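Local coordinates for Ara h 8 allergen isoform (Arachis hypogaea, PDB 6V8H), which is a pathogenesis-related protein of the Bet v 1 family and a peanut allergen, and may bind hydrophobic ligands such as abscisic acid, at residues Q92-K97 / P126-V131. Numbering follows the deposited sequence.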
# COMPACT_ATOMS: atom_id res chain seq x y z
N GLN A 92 2.10 8.63 12.05
CA GLN A 92 1.53 9.95 12.44
C GLN A 92 0.69 9.77 13.70
O GLN A 92 -0.16 8.85 13.73
CB GLN A 92 0.68 10.53 11.32
CG GLN A 92 1.49 10.99 10.11
CD GLN A 92 1.66 9.92 9.05
OE1 GLN A 92 1.22 8.78 9.18
NE2 GLN A 92 2.34 10.29 7.99
N GLU A 93 0.92 10.62 14.70
CA GLU A 93 0.32 10.47 16.06
C GLU A 93 -1.18 10.71 15.97
O GLU A 93 -1.91 10.09 16.73
CB GLU A 93 1.04 11.37 17.07
CG GLU A 93 1.28 10.68 18.42
CD GLU A 93 2.25 9.51 18.45
OE1 GLU A 93 3.20 9.50 17.62
OE2 GLU A 93 2.04 8.60 19.27
N ILE A 94 -1.65 11.54 15.04
CA ILE A 94 -3.09 11.88 14.91
C ILE A 94 -3.91 10.72 14.30
O ILE A 94 -5.16 10.77 14.43
CB ILE A 94 -3.27 13.18 14.12
CG1 ILE A 94 -4.70 13.68 14.21
CG2 ILE A 94 -2.84 13.01 12.68
CD1 ILE A 94 -4.84 15.14 13.91
N LEU A 95 -3.26 9.72 13.71
CA LEU A 95 -3.95 8.58 13.04
C LEU A 95 -4.09 7.39 14.00
O LEU A 95 -3.09 6.98 14.53
CB LEU A 95 -3.15 8.15 11.80
CG LEU A 95 -3.17 9.09 10.61
CD1 LEU A 95 -2.48 8.49 9.40
CD2 LEU A 95 -4.61 9.42 10.24
N GLU A 96 -5.28 6.81 14.13
CA GLU A 96 -5.44 5.43 14.67
C GLU A 96 -4.92 4.43 13.63
O GLU A 96 -4.17 3.53 14.02
CB GLU A 96 -6.90 5.06 14.97
CG GLU A 96 -7.56 5.90 16.04
CD GLU A 96 -9.07 5.71 16.14
OE1 GLU A 96 -9.70 6.41 16.97
OE2 GLU A 96 -9.63 4.89 15.36
N LYS A 97 -5.37 4.55 12.37
CA LYS A 97 -5.05 3.58 11.29
C LYS A 97 -5.42 4.11 9.91
O LYS A 97 -6.16 5.08 9.83
CB LYS A 97 -5.72 2.22 11.56
CG LYS A 97 -7.23 2.27 11.58
CD LYS A 97 -7.89 0.91 11.60
CE LYS A 97 -9.39 0.99 11.69
NZ LYS A 97 -10.01 -0.35 11.78
N PRO A 126 -10.22 16.30 12.24
CA PRO A 126 -10.17 16.30 10.78
C PRO A 126 -8.80 15.72 10.37
O PRO A 126 -7.92 15.55 11.26
CB PRO A 126 -10.23 17.79 10.35
CG PRO A 126 -10.54 18.58 11.61
CD PRO A 126 -10.25 17.67 12.79
N LEU A 127 -8.66 15.40 9.09
CA LEU A 127 -7.41 14.86 8.51
C LEU A 127 -6.56 16.02 8.01
O LEU A 127 -6.96 16.70 7.08
CB LEU A 127 -7.75 13.89 7.38
CG LEU A 127 -6.55 13.21 6.72
CD1 LEU A 127 -5.76 12.38 7.69
CD2 LEU A 127 -6.99 12.31 5.60
N PRO A 128 -5.40 16.30 8.62
CA PRO A 128 -4.51 17.34 8.11
C PRO A 128 -4.07 17.01 6.68
O PRO A 128 -3.80 15.85 6.42
CB PRO A 128 -3.27 17.30 9.03
CG PRO A 128 -3.70 16.45 10.23
CD PRO A 128 -4.84 15.58 9.77
N ASP A 129 -4.00 18.02 5.79
CA ASP A 129 -3.63 17.82 4.36
C ASP A 129 -2.21 17.23 4.31
O ASP A 129 -1.98 16.35 3.48
CB ASP A 129 -3.84 19.10 3.53
CG ASP A 129 -3.79 18.85 2.01
OD1 ASP A 129 -4.49 17.91 1.52
OD2 ASP A 129 -3.02 19.57 1.30
N GLU A 130 -1.31 17.63 5.21
CA GLU A 130 0.09 17.12 5.24
C GLU A 130 0.08 15.59 5.43
O GLU A 130 0.90 14.92 4.78
CB GLU A 130 0.89 17.79 6.37
CG GLU A 130 2.39 17.56 6.26
CD GLU A 130 3.24 18.65 6.91
OE1 GLU A 130 2.85 19.10 8.02
OE2 GLU A 130 4.24 19.07 6.25
N VAL A 131 -0.81 15.06 6.27
CA VAL A 131 -0.84 13.60 6.59
C VAL A 131 -1.41 12.84 5.39
O VAL A 131 -0.81 11.85 4.98
CB VAL A 131 -1.61 13.33 7.89
CG1 VAL A 131 -1.78 11.82 8.19
CG2 VAL A 131 -0.92 14.02 9.05
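V131, in the first turn of helix 129-152, packs CG1 against L95 and Q92 and CG2 against Q92 and I94, and this small surface contact illustrates how a beta turn can meet the start of a helix through aliphatic contacts. The closest approach is V131 CG1 to L95 CD1, 3.6 Å, methyl against methyl, the two side chains meeting tip to tip. The other side of the patch is aliphatic too: CG of Q92 rests 3.9 Å from V131 CG1, and its chain then bends at chi2 (91°), which keeps CD beside the same methyl.

I94 extends the seam toward the loop before the helix. With CG1 set opposite the backbone N (chi1 -169°), its arm reaches out until CD1 meets CG of P128 at 4.1 Å, while the CG2 branch lies 4.2 Å from V131 CG2. P128 is the N-cap residue, so the isoleucine packs against the ring from which the helix sets off. Deeper, L95 divides its two methyls: CD1 goes to the valine, and CD2 lies 4.1 Å from CD1 of L127, whose side chain also touches F119, H4 and F6 on the neighbouring strands.

Residues Q92 to L95 form a type I turn, closed by the hydrogen bond from L95 N to Q92 O (3.2 Å), which presents Q92, I94 and L95 to the helix start. Backbone hydrogen bonds pair I94 with K122 and E96 with H120, tying the same corner to the end of strand 110-121 and the residue just after it. In the Bet v 1 fold, the contact therefore joins the entry to strand 95-107 with the beginning of the long C-terminal helix. No hydrogen bond or salt bridge crosses between the segments, which implies that their fit depends on the shape of aliphatic groups and on partly screening them from water, since only L95 is buried.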